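Local atomic coordinates of hydrogenase maturation factor (Thermoanaerobacter tengcongensis, PDB entry 3VTH), a protein that probably transfers the carbamoyl group of carbamoyl phosphate, with ATP consumed, to the C-terminal cysteine of HypE during [NiFe]-hydrogenase maturation. Residues P454-H459 / D475-E480. Sequence-based numbering, arbitrary orientation.
Sequences PEVVAH and DLPKIE
Leu476, in the loop that leads into the last strand of a beta-alpha-beta unit of the Kae1-like domain, lies against the residues that enter the first strand: its CD2 is 3.4 Å from Pro454 O, and its CD1 packs on Pro454 CB and, more loosely, on Val457 CB. The unit runs from strand 456-460 through helix 466-473 to strand 478-481, an edge strand of its sheet, and its two strands are parallel. Pro477 sets its CD 3.3 Å from Glu455 O, while its own carbonyl oxygen accepts a nearly straight hydrogen bond from Val457 N (3.1 Å, 170° at the hydrogen). On the side of the sheet turned to helix 466-473, the side chain of Lys478 lies beside that of Val457, pointing the same way. Here packing is tight, with Val457 CG1 only 3.4 Å from Lys478 CG; a chi1 of 61° turns that methyl between the backbone N and carbonyl carbon of Val457. Ile479 takes part in two backbone hydrogen bonds, its N giving to Val457 O at 3.0 Å and its O accepting from His459 N. Its side chain leaves by the other face, with Ala458, where helix 737-749 covers both and CD1 meets Val456 CG1 at 4.1 Å. Glu480 places its CA over one face of the His459 ring, in CH-pi contact 4.2 Å from the centroid and offset toward the rim, whereas Lys478 CB lies at the ring's edge. An alanine in place of His459 would probably leave Glu480 CA without its CH-pi partner and open a gap between Glu480 and the helix residues Thr468, Ala471 and Lys472. Between the two side chains the nearest atoms are His459 CE1 and Glu480 CB, 3.7 Å apart, with the ring and carboxylate planes 71° apart.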
loop_
_atom_site.group_PDB
_atom_site.type_symbol
_atom_site.label_atom_id
_atom_site.label_comp_id
_atom_site.label_asym_id
_atom_site.label_seq_id
_atom_site.Cartn_x
_atom_site.Cartn_y
_atom_site.Cartn_z
ATOM N N PRO A 454 -8.997 -4.563 -21.118
ATOM C CA PRO A 454 -8.883 -5.936 -20.660
ATOM C C PRO A 454 -9.463 -6.916 -21.670
ATOM O O PRO A 454 -10.519 -6.657 -22.258
ATOM C CB PRO A 454 -9.712 -5.945 -19.372
ATOM C CG PRO A 454 -9.592 -4.539 -18.867
ATOM C CD PRO A 454 -9.619 -3.696 -20.103
ATOM N N GLU A 455 -8.755 -8.021 -21.870
ATOM C CA GLU A 455 -9.233 -9.098 -22.743
ATOM C C GLU A 455 -9.748 -10.297 -21.939
ATOM O O GLU A 455 -10.594 -11.053 -22.408
ATOM C CB GLU A 455 -8.141 -9.487 -23.741
ATOM C CG GLU A 455 -7.834 -8.329 -24.713
ATOM C CD GLU A 455 -6.916 -8.707 -25.876
ATOM O OE1 GLU A 455 -5.923 -9.434 -25.649
ATOM O OE2 GLU A 455 -7.171 -8.249 -27.020
ATOM N N VAL A 456 -9.252 -10.440 -20.709
ATOM C CA VAL A 456 -9.652 -11.524 -19.823
ATOM C C VAL A 456 -9.734 -10.924 -18.422
ATOM O O VAL A 456 -8.943 -10.030 -18.079
ATOM C CB VAL A 456 -8.626 -12.706 -19.862
ATOM C CG1 VAL A 456 -8.907 -13.732 -18.790
ATOM C CG2 VAL A 456 -8.631 -13.408 -21.248
ATOM N N VAL A 457 -10.699 -11.386 -17.628
ATOM C CA VAL A 457 -10.837 -10.910 -16.248
ATOM C C VAL A 457 -10.575 -12.064 -15.276
ATOM O O VAL A 457 -11.102 -13.173 -15.462
ATOM C CB VAL A 457 -12.225 -10.265 -15.984
ATOM C CG1 VAL A 457 -13.359 -11.280 -16.203
ATOM C CG2 VAL A 457 -12.314 -9.724 -14.544
ATOM N N ALA A 458 -9.747 -11.802 -14.264
ATOM C CA ALA A 458 -9.440 -12.775 -13.234
ATOM C C ALA A 458 -10.111 -12.326 -11.936
ATOM O O ALA A 458 -10.157 -11.119 -11.616
ATOM C CB ALA A 458 -7.929 -12.908 -13.034
ATOM N N HIS A 459 -10.647 -13.298 -11.206
ATOM C CA HIS A 459 -11.409 -12.990 -9.998
ATOM C C HIS A 459 -11.290 -14.119 -8.984
ATOM O O HIS A 459 -10.862 -15.237 -9.324
ATOM C CB HIS A 459 -12.884 -12.730 -10.357
ATOM C CG HIS A 459 -13.600 -13.930 -10.899
ATOM N ND1 HIS A 459 -14.162 -14.900 -10.089
ATOM C CD2 HIS A 459 -13.849 -14.311 -12.172
ATOM C CE1 HIS A 459 -14.728 -15.825 -10.847
ATOM N NE2 HIS A 459 -14.555 -15.486 -12.115
ATOM N N ASP A 475 -18.317 -8.705 -20.281
ATOM C CA ASP A 475 -18.471 -9.568 -21.451
ATOM C C ASP A 475 -17.092 -10.080 -21.873
ATOM O O ASP A 475 -16.637 -9.834 -22.984
ATOM C CB ASP A 475 -19.151 -8.768 -22.571
ATOM C CG ASP A 475 -19.446 -9.600 -23.813
ATOM O OD1 ASP A 475 -19.923 -10.749 -23.672
ATOM O OD2 ASP A 475 -19.224 -9.078 -24.939
ATOM N N LEU A 476 -16.414 -10.768 -20.960
ATOM C CA LEU A 476 -15.043 -11.213 -21.193
ATOM C C LEU A 476 -14.897 -12.632 -20.674
ATOM O O LEU A 476 -15.598 -12.994 -19.742
ATOM C CB LEU A 476 -14.047 -10.312 -20.442
ATOM C CG LEU A 476 -13.839 -8.835 -20.785
ATOM C CD1 LEU A 476 -12.940 -8.200 -19.737
ATOM C CD2 LEU A 476 -13.263 -8.653 -22.213
ATOM N N PRO A 477 -13.972 -13.424 -21.256
ATOM C CA PRO A 477 -13.637 -14.727 -20.679
ATOM C C PRO A 477 -13.129 -14.519 -19.244
ATOM O O PRO A 477 -12.456 -13.515 -18.979
ATOM C CB PRO A 477 -12.484 -15.219 -21.562
ATOM C CG PRO A 477 -12.619 -14.443 -22.858
ATOM C CD PRO A 477 -13.127 -13.102 -22.423
ATOM N N LYS A 478 -13.455 -15.450 -18.349
ATOM C CA LYS A 478 -13.127 -15.336 -16.924
ATOM C C LYS A 478 -12.223 -16.474 -16.476
ATOM O O LYS A 478 -12.378 -17.620 -16.933
ATOM C CB LYS A 478 -14.407 -15.356 -16.076
ATOM C CG LYS A 478 -15.236 -14.091 -16.201
ATOM C CD LYS A 478 -16.729 -14.342 -16.283
ATOM C CE LYS A 478 -17.370 -13.191 -17.073
ATOM N NZ LYS A 478 -18.753 -13.510 -17.518
ATOM N N ILE A 479 -11.284 -16.148 -15.586
ATOM C CA ILE A 479 -10.491 -17.147 -14.883
ATOM C C ILE A 479 -10.687 -16.961 -13.367
ATOM O O ILE A 479 -10.398 -15.888 -12.832
ATOM C CB ILE A 479 -8.993 -17.108 -15.297
ATOM C CG1 ILE A 479 -8.844 -17.471 -16.793
ATOM C CG2 ILE A 479 -8.177 -18.088 -14.445
ATOM C CD1 ILE A 479 -7.436 -17.262 -17.367
ATOM N N GLU A 480 -11.207 -17.993 -12.697
ATOM C CA GLU A 480 -11.369 -17.965 -11.249
ATOM C C GLU A 480 -10.073 -18.406 -10.602
ATOM O O GLU A 480 -9.424 -19.347 -11.076
ATOM C CB GLU A 480 -12.560 -18.841 -10.792
ATOM C CG GLU A 480 -12.434 -20.353 -11.092
ATOM C CD GLU A 480 -13.603 -21.188 -10.534
ATOM O OE1 GLU A 480 -13.491 -22.444 -10.535
ATOM O OE2 GLU A 480 -14.622 -20.592 -10.100
#